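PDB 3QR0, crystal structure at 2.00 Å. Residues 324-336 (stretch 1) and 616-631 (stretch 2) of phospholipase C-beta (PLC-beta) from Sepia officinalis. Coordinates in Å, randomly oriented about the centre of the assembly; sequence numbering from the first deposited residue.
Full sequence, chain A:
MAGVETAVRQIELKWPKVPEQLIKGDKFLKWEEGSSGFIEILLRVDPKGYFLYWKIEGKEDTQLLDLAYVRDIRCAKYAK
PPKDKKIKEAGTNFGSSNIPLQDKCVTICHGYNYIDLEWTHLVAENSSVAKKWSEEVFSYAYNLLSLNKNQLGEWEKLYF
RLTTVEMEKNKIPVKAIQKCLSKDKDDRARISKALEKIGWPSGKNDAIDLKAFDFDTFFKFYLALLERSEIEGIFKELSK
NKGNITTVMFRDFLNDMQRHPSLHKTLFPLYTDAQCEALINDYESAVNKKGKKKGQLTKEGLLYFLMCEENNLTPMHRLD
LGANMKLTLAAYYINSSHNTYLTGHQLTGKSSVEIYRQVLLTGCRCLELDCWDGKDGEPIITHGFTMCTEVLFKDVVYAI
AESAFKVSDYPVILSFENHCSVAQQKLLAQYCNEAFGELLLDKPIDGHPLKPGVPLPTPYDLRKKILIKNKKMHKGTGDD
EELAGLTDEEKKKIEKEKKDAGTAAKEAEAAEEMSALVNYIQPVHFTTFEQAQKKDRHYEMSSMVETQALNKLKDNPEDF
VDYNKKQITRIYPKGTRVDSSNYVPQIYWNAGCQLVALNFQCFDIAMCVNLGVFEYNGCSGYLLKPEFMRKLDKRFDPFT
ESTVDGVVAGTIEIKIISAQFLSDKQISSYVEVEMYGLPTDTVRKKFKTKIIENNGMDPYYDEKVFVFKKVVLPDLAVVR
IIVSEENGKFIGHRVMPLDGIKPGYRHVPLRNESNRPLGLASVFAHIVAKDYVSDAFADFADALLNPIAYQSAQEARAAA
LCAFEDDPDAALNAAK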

# COMPACT_ATOMS: atom_id res chain seq x y z
N ASN A 324 2.81 18.98 -3.26
CA ASN A 324 1.97 20.16 -3.41
C ASN A 324 0.53 19.72 -3.64
O ASN A 324 0.21 19.17 -4.70
CB ASN A 324 2.49 20.99 -4.60
CG ASN A 324 1.62 22.20 -4.90
OD1 ASN A 324 0.73 22.57 -4.14
ND2 ASN A 324 1.89 22.83 -6.04
N MET A 325 -0.32 19.96 -2.65
CA MET A 325 -1.73 19.58 -2.70
C MET A 325 -2.64 20.74 -3.12
O MET A 325 -3.86 20.66 -2.97
CB MET A 325 -2.18 19.05 -1.33
CG MET A 325 -1.37 17.86 -0.82
SD MET A 325 -1.29 16.50 -2.01
CE MET A 325 -3.01 15.99 -2.07
N LYS A 326 -2.04 21.81 -3.64
CA LYS A 326 -2.79 23.02 -3.96
C LYS A 326 -2.85 23.31 -5.46
O LYS A 326 -2.87 24.47 -5.88
CB LYS A 326 -2.19 24.21 -3.19
CG LYS A 326 -2.18 24.01 -1.68
CD LYS A 326 -1.50 25.17 -0.96
CE LYS A 326 -1.48 24.94 0.54
NZ LYS A 326 -1.21 26.21 1.29
N LEU A 327 -2.91 22.25 -6.27
CA LEU A 327 -3.20 22.39 -7.70
C LEU A 327 -4.58 21.81 -7.99
O LEU A 327 -5.17 21.14 -7.14
CB LEU A 327 -2.12 21.68 -8.52
CG LEU A 327 -0.71 22.25 -8.34
CD1 LEU A 327 0.32 21.42 -9.09
CD2 LEU A 327 -0.64 23.71 -8.77
N THR A 328 -5.10 22.09 -9.18
CA THR A 328 -6.39 21.56 -9.61
C THR A 328 -6.47 20.03 -9.44
O THR A 328 -5.48 19.33 -9.64
CB THR A 328 -6.67 21.93 -11.08
OG1 THR A 328 -7.90 21.31 -11.50
CG2 THR A 328 -5.54 21.46 -12.00
N LEU A 329 -7.65 19.52 -9.07
CA LEU A 329 -7.89 18.06 -8.95
C LEU A 329 -7.40 17.25 -10.15
O LEU A 329 -6.93 16.11 -9.99
CB LEU A 329 -9.38 17.74 -8.77
CG LEU A 329 -9.94 17.57 -7.35
CD1 LEU A 329 -11.46 17.38 -7.40
CD2 LEU A 329 -9.28 16.39 -6.65
N ALA A 330 -7.54 17.82 -11.34
CA ALA A 330 -7.11 17.17 -12.58
C ALA A 330 -5.60 16.86 -12.61
O ALA A 330 -5.16 16.05 -13.42
CB ALA A 330 -7.51 18.03 -13.79
N ALA A 331 -4.83 17.49 -11.73
CA ALA A 331 -3.37 17.34 -11.69
C ALA A 331 -2.87 16.10 -10.95
O ALA A 331 -1.66 15.88 -10.88
CB ALA A 331 -2.74 18.60 -11.09
N TYR A 332 -3.77 15.29 -10.41
CA TYR A 332 -3.38 14.20 -9.52
C TYR A 332 -3.82 12.83 -10.01
O TYR A 332 -4.85 12.70 -10.67
CB TYR A 332 -3.97 14.42 -8.13
CG TYR A 332 -3.51 15.71 -7.51
CD1 TYR A 332 -2.40 15.74 -6.67
CD2 TYR A 332 -4.16 16.90 -7.78
CE1 TYR A 332 -1.96 16.94 -6.11
CE2 TYR A 332 -3.73 18.10 -7.24
CZ TYR A 332 -2.63 18.11 -6.41
OH TYR A 332 -2.21 19.31 -5.88
N TYR A 333 -3.03 11.82 -9.68
CA TYR A 333 -3.50 10.45 -9.74
C TYR A 333 -4.20 10.19 -8.41
O TYR A 333 -3.64 10.49 -7.35
CB TYR A 333 -2.34 9.47 -9.93
CG TYR A 333 -1.58 9.64 -11.22
CD1 TYR A 333 -2.24 9.64 -12.45
CD2 TYR A 333 -0.20 9.76 -11.21
CE1 TYR A 333 -1.54 9.79 -13.64
CE2 TYR A 333 0.52 9.91 -12.40
CZ TYR A 333 -0.16 9.92 -13.61
OH TYR A 333 0.55 10.06 -14.78
N ILE A 334 -5.41 9.67 -8.46
CA ILE A 334 -6.28 9.51 -7.29
C ILE A 334 -6.65 8.03 -7.14
O ILE A 334 -7.21 7.43 -8.06
CB ILE A 334 -7.55 10.37 -7.43
CG1 ILE A 334 -7.19 11.84 -7.71
CG2 ILE A 334 -8.41 10.27 -6.17
CD1 ILE A 334 -8.40 12.76 -7.87
N ASN A 335 -6.31 7.46 -5.99
CA ASN A 335 -6.49 6.03 -5.73
C ASN A 335 -7.98 5.65 -5.80
O ASN A 335 -8.80 6.22 -5.06
CB ASN A 335 -5.88 5.72 -4.35
CG ASN A 335 -5.75 4.23 -4.07
OD1 ASN A 335 -6.10 3.38 -4.88
ND2 ASN A 335 -5.23 3.93 -2.89
N SER A 336 -8.31 4.71 -6.69
CA SER A 336 -9.70 4.45 -7.09
C SER A 336 -10.10 2.97 -7.15
O SER A 336 -9.36 2.13 -7.67
CB SER A 336 -9.95 5.07 -8.47
OG SER A 336 -9.74 6.47 -8.44
N TYR A 616 2.91 6.16 -0.86
CA TYR A 616 3.65 7.42 -0.81
C TYR A 616 2.72 8.63 -0.71
O TYR A 616 1.50 8.51 -0.85
CB TYR A 616 4.61 7.51 -2.00
CG TYR A 616 5.75 6.52 -1.87
CD1 TYR A 616 6.90 6.86 -1.17
CD2 TYR A 616 5.67 5.24 -2.41
CE1 TYR A 616 7.95 5.97 -1.02
CE2 TYR A 616 6.71 4.34 -2.27
CZ TYR A 616 7.85 4.71 -1.57
OH TYR A 616 8.89 3.84 -1.42
N ASN A 617 3.31 9.79 -0.44
CA ASN A 617 2.57 11.01 -0.12
C ASN A 617 1.59 10.79 1.05
O ASN A 617 0.41 11.13 0.97
CB ASN A 617 1.86 11.58 -1.35
CG ASN A 617 1.50 13.05 -1.18
OD1 ASN A 617 2.29 13.83 -0.64
ND2 ASN A 617 0.31 13.43 -1.65
N GLY A 618 2.11 10.21 2.12
CA GLY A 618 1.38 10.05 3.38
C GLY A 618 0.23 9.06 3.34
O GLY A 618 -0.65 9.09 4.19
N CYS A 619 0.24 8.17 2.35
CA CYS A 619 -0.90 7.29 2.08
C CYS A 619 -2.20 8.10 1.99
O CYS A 619 -3.27 7.66 2.43
CB CYS A 619 -0.99 6.19 3.15
SG CYS A 619 -1.87 4.72 2.58
N SER A 620 -2.11 9.28 1.38
CA SER A 620 -3.24 10.19 1.24
C SER A 620 -4.22 9.77 0.15
O SER A 620 -5.36 10.25 0.11
CB SER A 620 -2.73 11.59 0.91
OG SER A 620 -2.05 11.59 -0.33
N GLY A 621 -3.77 8.91 -0.76
CA GLY A 621 -4.55 8.52 -1.93
C GLY A 621 -4.43 9.50 -3.09
O GLY A 621 -5.13 9.35 -4.08
N TYR A 622 -3.53 10.48 -2.96
CA TYR A 622 -3.26 11.46 -4.01
C TYR A 622 -1.77 11.51 -4.35
O TYR A 622 -0.95 11.64 -3.45
CB TYR A 622 -3.71 12.86 -3.57
CG TYR A 622 -5.20 13.04 -3.64
CD1 TYR A 622 -6.03 12.53 -2.64
CD2 TYR A 622 -5.78 13.72 -4.70
CE1 TYR A 622 -7.40 12.69 -2.71
CE2 TYR A 622 -7.14 13.87 -4.78
CZ TYR A 622 -7.95 13.36 -3.79
OH TYR A 622 -9.31 13.52 -3.88
N LEU A 623 -1.45 11.41 -5.64
CA LEU A 623 -0.09 11.58 -6.12
C LEU A 623 -0.11 12.65 -7.22
O LEU A 623 -0.92 12.58 -8.14
CB LEU A 623 0.46 10.28 -6.70
CG LEU A 623 0.63 9.12 -5.72
CD1 LEU A 623 0.88 7.80 -6.47
CD2 LEU A 623 1.77 9.41 -4.76
N LEU A 624 0.78 13.62 -7.11
CA LEU A 624 0.87 14.69 -8.09
C LEU A 624 1.45 14.14 -9.39
O LEU A 624 2.50 13.50 -9.37
CB LEU A 624 1.74 15.83 -7.56
CG LEU A 624 1.83 17.10 -8.42
CD1 LEU A 624 0.45 17.72 -8.54
CD2 LEU A 624 2.83 18.10 -7.83
N LYS A 625 0.79 14.39 -10.51
CA LYS A 625 1.31 13.98 -11.82
C LYS A 625 2.63 14.70 -12.14
O LYS A 625 2.87 15.82 -11.68
CB LYS A 625 0.28 14.22 -12.93
CG LYS A 625 -0.96 13.33 -12.83
CD LYS A 625 -1.79 13.31 -14.12
CE LYS A 625 -2.85 14.37 -14.14
NZ LYS A 625 -3.53 14.50 -15.46
N PRO A 626 3.51 14.06 -12.92
CA PRO A 626 4.75 14.74 -13.31
C PRO A 626 4.50 16.10 -13.99
O PRO A 626 3.51 16.26 -14.69
CB PRO A 626 5.40 13.76 -14.29
CG PRO A 626 4.88 12.42 -13.89
CD PRO A 626 3.48 12.66 -13.38
N GLU A 627 5.38 17.06 -13.75
CA GLU A 627 5.19 18.42 -14.26
C GLU A 627 4.94 18.45 -15.77
O GLU A 627 4.06 19.18 -16.24
CB GLU A 627 6.41 19.30 -13.93
CG GLU A 627 6.16 20.78 -14.13
CD GLU A 627 7.35 21.64 -13.72
OE1 GLU A 627 8.50 21.29 -14.09
OE2 GLU A 627 7.14 22.66 -13.04
N PHE A 628 5.68 17.64 -16.53
CA PHE A 628 5.52 17.65 -17.98
C PHE A 628 4.10 17.25 -18.41
O PHE A 628 3.64 17.68 -19.46
CB PHE A 628 6.58 16.77 -18.67
CG PHE A 628 6.25 15.31 -18.69
CD1 PHE A 628 5.67 14.73 -19.81
CD2 PHE A 628 6.55 14.50 -17.60
CE1 PHE A 628 5.38 13.36 -19.83
CE2 PHE A 628 6.25 13.15 -17.61
CZ PHE A 628 5.67 12.57 -18.73
N MET A 629 3.42 16.45 -17.58
CA MET A 629 2.03 16.03 -17.83
C MET A 629 1.01 17.10 -17.48
O MET A 629 -0.16 16.97 -17.83
CB MET A 629 1.68 14.78 -17.00
CG MET A 629 2.57 13.57 -17.24
SD MET A 629 2.12 12.68 -18.74
CE MET A 629 0.57 11.93 -18.23
N ARG A 630 1.44 18.13 -16.75
CA ARG A 630 0.57 19.23 -16.35
C ARG A 630 0.81 20.50 -17.17
O ARG A 630 0.02 21.44 -17.08
CB ARG A 630 0.78 19.54 -14.86
CG ARG A 630 0.42 18.38 -13.94
CD ARG A 630 0.55 18.74 -12.48
NE ARG A 630 1.87 18.42 -11.93
CZ ARG A 630 2.79 19.29 -11.54
NH1 ARG A 630 2.59 20.60 -11.64
NH2 ARG A 630 3.94 18.85 -11.05
N LYS A 631 1.88 20.53 -17.95
CA LYS A 631 2.19 21.71 -18.76
C LYS A 631 1.25 21.81 -19.96
O LYS A 631 1.24 20.94 -20.82
CB LYS A 631 3.65 21.69 -19.23
CG LYS A 631 4.63 22.11 -18.15
CD LYS A 631 6.02 22.43 -18.70
CE LYS A 631 6.89 23.07 -17.62
NZ LYS A 631 8.32 23.15 -18.02

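Two short strands, 332-334 and 622-624, lie side by side and run in opposite senses, their axes 156° apart and 4.5 Å at closest approach. Although nearly three hundred residues separate them in sequence, a ladder of backbone hydrogen bonds holds them together. At its centre Y333 and L623 form a hydrogen-bonded pair: Y333 N donates to L623 O at 2.7 Å, and L623 N donates to Y333 O at 2.9 Å. The ladder has two more bonds: K625 N donates to A331 O (2.9 Å) at one end and N335 N to G621 O (2.9 Å) at the other. Between these rungs, Y332 faces L624 and I334 faces Y622 as non-hydrogen-bonded pairs, where CA-H...O contacts such as I334 CA to G621 O (3.4 Å) fill the spaces.

The alternation of a strand sends Y333 and L623 to one face of the sheet and Y332, I334, Y622 and L624 to the other. Y333 has the largest area covered by the opposite stretch. Its broad ring lies against the aliphatic part of K625, whose CG sits 3.6 Å from the ring centroid of Y333 and almost on the ring normal, a CH-pi contact over the face. Lysine suits this place because its methylenes can pack on an aromatic ring while its charged end reaches farther: K625 NZ lies 3.0 Å from A330 O and is also hydrogen-bonded elsewhere in the structure. The tyrosine likewise joins an apolar ring to a polar tip, for Y333 OH finds a partner elsewhere, while Y333 CE2 approaches P626 CD at 4.2 Å.

Y622, next in covered area, is the centre of the other face. I334 CG2 lies over its ring, 4.2 Å from the centroid of Y622, and I334 CD1 comes within 3.5 Å of Y622 CE2; a branched side chain thus offers methyl groups to a flat aromatic surface. L329 CD2 meets the ring edge at Y622 CE2 (3.8 Å). M325 CE touches Y622 CB at 3.5 Å. The sulfur of M325 also accepts a weak hydrogen bond from N617 ND2 (3.5 Å to M325 SD). That same amide nitrogen, N617 ND2, donates a stronger bond to Y622 O (2.8 Å), tying the turn to the strand. G621, just before the strand, has phi 84° and psi 7°, where a CB would be jammed against the preceding carbonyl oxygen, so glycine fits this position.

Farther along this face, L624 places CD1 over the ring of Y332, 3.9 Å from its centroid, and the same methyl meets L327 CD1 at 3.7 Å. The Y332 hydroxyl serves its own stretch: Y332 OH donates to N324 O (2.7 Å) and accepts from L327 N (3.0 Å), bracing the loop that brings L327 to L624. R630 uses both parts of its side chain: its CD methylene packs 3.6 Å from A331 CB, while R630 NE donates to K625 O at 2.8 Å.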